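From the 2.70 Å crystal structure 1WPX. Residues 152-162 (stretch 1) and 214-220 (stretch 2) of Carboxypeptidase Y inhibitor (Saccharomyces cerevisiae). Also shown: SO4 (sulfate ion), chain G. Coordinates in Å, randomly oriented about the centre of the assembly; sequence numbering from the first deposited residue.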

# COMPACT_ATOMS: atom_id res chain seq x y z
N GLY B 152 17.89 -20.10 11.23
CA GLY B 152 16.76 -19.73 10.39
C GLY B 152 15.54 -20.63 10.48
O GLY B 152 15.58 -21.68 11.10
N PRO B 153 14.43 -20.23 9.84
CA PRO B 153 13.19 -21.02 9.87
C PRO B 153 13.41 -22.40 9.26
O PRO B 153 14.16 -22.56 8.29
CB PRO B 153 12.22 -20.18 9.03
CG PRO B 153 12.74 -18.80 9.19
CD PRO B 153 14.23 -18.99 9.07
N ALA B 154 12.75 -23.39 9.85
CA ALA B 154 12.86 -24.76 9.39
C ALA B 154 11.58 -25.50 9.77
O ALA B 154 11.63 -26.59 10.34
CB ALA B 154 14.07 -25.43 10.03
N PRO B 155 10.43 -24.91 9.43
CA PRO B 155 9.14 -25.53 9.75
C PRO B 155 8.95 -26.88 9.06
O PRO B 155 9.39 -27.09 7.92
CB PRO B 155 8.14 -24.48 9.27
CG PRO B 155 8.83 -23.89 8.09
CD PRO B 155 10.24 -23.72 8.59
N PRO B 156 8.30 -27.83 9.75
CA PRO B 156 8.04 -29.17 9.22
C PRO B 156 7.12 -29.12 8.00
O PRO B 156 6.06 -28.50 8.03
CB PRO B 156 7.37 -29.88 10.40
CG PRO B 156 7.92 -29.16 11.59
CD PRO B 156 7.86 -27.73 11.15
N LYS B 157 7.54 -29.78 6.93
CA LYS B 157 6.75 -29.83 5.71
C LYS B 157 5.31 -30.20 6.04
O LYS B 157 5.06 -31.18 6.73
CB LYS B 157 7.34 -30.86 4.75
CG LYS B 157 6.58 -31.03 3.45
CD LYS B 157 7.27 -32.02 2.53
CE LYS B 157 6.47 -32.20 1.25
NZ LYS B 157 5.07 -32.63 1.54
N GLY B 158 4.36 -29.39 5.57
CA GLY B 158 2.96 -29.68 5.82
C GLY B 158 2.36 -29.10 7.09
O GLY B 158 1.14 -29.09 7.25
N SER B 159 3.20 -28.62 8.01
CA SER B 159 2.71 -28.07 9.26
C SER B 159 2.00 -26.73 9.07
O SER B 159 1.34 -26.23 9.99
CB SER B 159 3.86 -27.90 10.26
OG SER B 159 4.91 -27.15 9.69
N GLY B 160 2.12 -26.16 7.88
CA GLY B 160 1.49 -24.89 7.62
C GLY B 160 2.47 -23.77 7.88
O GLY B 160 3.65 -24.04 8.16
N PRO B 161 2.05 -22.51 7.79
CA PRO B 161 2.97 -21.40 8.04
C PRO B 161 3.22 -21.19 9.53
O PRO B 161 2.40 -21.57 10.37
CB PRO B 161 2.25 -20.21 7.41
CG PRO B 161 0.80 -20.54 7.65
CD PRO B 161 0.75 -22.01 7.29
N HIS B 162 4.38 -20.62 9.85
CA HIS B 162 4.74 -20.34 11.24
C HIS B 162 5.03 -18.86 11.40
O HIS B 162 5.48 -18.20 10.45
CB HIS B 162 6.00 -21.10 11.65
CG HIS B 162 5.84 -22.59 11.72
ND1 HIS B 162 6.82 -23.41 12.24
CD2 HIS B 162 4.83 -23.40 11.33
CE1 HIS B 162 6.41 -24.67 12.17
NE2 HIS B 162 5.21 -24.68 11.63
N PHE B 214 7.64 -9.09 12.50
CA PHE B 214 7.53 -10.52 12.26
C PHE B 214 7.20 -10.86 10.82
O PHE B 214 6.79 -10.00 10.03
CB PHE B 214 6.47 -11.12 13.18
CG PHE B 214 5.06 -10.82 12.75
CD1 PHE B 214 4.24 -11.83 12.26
CD2 PHE B 214 4.58 -9.52 12.79
CE1 PHE B 214 2.96 -11.54 11.81
CE2 PHE B 214 3.30 -9.22 12.34
CZ PHE B 214 2.49 -10.24 11.85
N PHE B 215 7.39 -12.13 10.47
CA PHE B 215 7.10 -12.59 9.12
C PHE B 215 6.62 -14.03 9.18
O PHE B 215 6.65 -14.66 10.24
CB PHE B 215 8.35 -12.45 8.23
CG PHE B 215 9.44 -13.46 8.53
CD1 PHE B 215 9.50 -14.67 7.84
CD2 PHE B 215 10.44 -13.17 9.46
CE1 PHE B 215 10.55 -15.57 8.06
CE2 PHE B 215 11.50 -14.07 9.69
CZ PHE B 215 11.55 -15.27 8.99
N TYR B 216 6.15 -14.53 8.04
CA TYR B 216 5.67 -15.90 7.95
C TYR B 216 6.56 -16.68 6.99
O TYR B 216 7.12 -16.13 6.04
CB TYR B 216 4.23 -15.97 7.42
CG TYR B 216 3.14 -15.57 8.39
CD1 TYR B 216 2.67 -14.26 8.45
CD2 TYR B 216 2.54 -16.53 9.21
CE1 TYR B 216 1.62 -13.91 9.30
CE2 TYR B 216 1.49 -16.19 10.07
CZ TYR B 216 1.03 -14.88 10.11
OH TYR B 216 -0.00 -14.53 10.95
N ALA B 217 6.69 -17.97 7.26
CA ALA B 217 7.48 -18.86 6.43
C ALA B 217 6.75 -20.20 6.47
O ALA B 217 6.11 -20.54 7.47
CB ALA B 217 8.88 -19.00 6.98
N GLU B 218 6.85 -20.94 5.38
CA GLU B 218 6.17 -22.23 5.29
C GLU B 218 6.94 -23.20 4.41
O GLU B 218 7.66 -22.80 3.50
CB GLU B 218 4.77 -22.02 4.71
CG GLU B 218 3.79 -23.13 4.99
CD GLU B 218 2.48 -22.93 4.27
OE1 GLU B 218 1.51 -23.65 4.59
OE2 GLU B 218 2.42 -22.06 3.38
N THR B 219 6.79 -24.49 4.70
CA THR B 219 7.43 -25.53 3.91
C THR B 219 6.31 -26.41 3.37
O THR B 219 5.59 -27.06 4.13
CB THR B 219 8.38 -26.40 4.77
OG1 THR B 219 9.54 -25.63 5.13
CG2 THR B 219 8.82 -27.63 3.99
N LYS B 220 6.14 -26.39 2.05
CA LYS B 220 5.09 -27.18 1.42
C LYS B 220 5.63 -28.48 0.85
O LYS B 220 5.03 -29.53 1.16
CB LYS B 220 4.40 -26.36 0.32
CG LYS B 220 3.64 -25.15 0.84
CD LYS B 220 2.82 -24.47 -0.25
CE LYS B 220 1.95 -23.37 0.34
NZ LYS B 220 1.05 -23.88 1.41
OXT LYS B 220 6.63 -28.43 0.10
S SO4 G . 11.05 -23.88 13.63
O1 SO4 G . 12.04 -24.75 14.28
O2 SO4 G . 11.68 -23.22 12.46
O3 SO4 G . 9.90 -24.69 13.18
O4 SO4 G . 10.58 -22.86 14.58

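What holds H162 against the strand? H162 and A217 form an antiparallel hydrogen-bonded pair: H162 N gives its hydrogen to A217 O at 2.9 Å, while the return bond, A217 N to H162 O, is weak at 3.4 Å. Each carbonyl also receives a CA-H contact, A217 O from P161 CA (3.3 Å) and H162 O from Y216 CA (3.4 Å).

How does a proline-rich segment satisfy its partner? Prolines within a chain have no N-H to donate, but their carbonyls can accept: P155 O takes the hydroxyl hydrogen of T219 OG1 at 3.2 Å. P156 O is instead satisfied inside its own stretch, from S159 N (2.9 Å), closing a type II turn, and from S159 OG, very short at 2.4 Å. S159 OG in turn accepts from H162 NE2 at 3.2 Å.

What does the turn offer stretch 2? G158 N points its hydrogen almost straight at T219 O (3.0 Å, 166°), and K157 CA lies 3.4 Å from the same oxygen.

Where do the charges and the sulfate go? E218 OE2 pairs with K220 NZ in a 3.0 Å salt bridge within stretch 2. E218 OE1 lies 3.4 Å from P161 N, which has no hydrogen to share. The backbone A154 N donates to sulfate O2 at 2.8 Å.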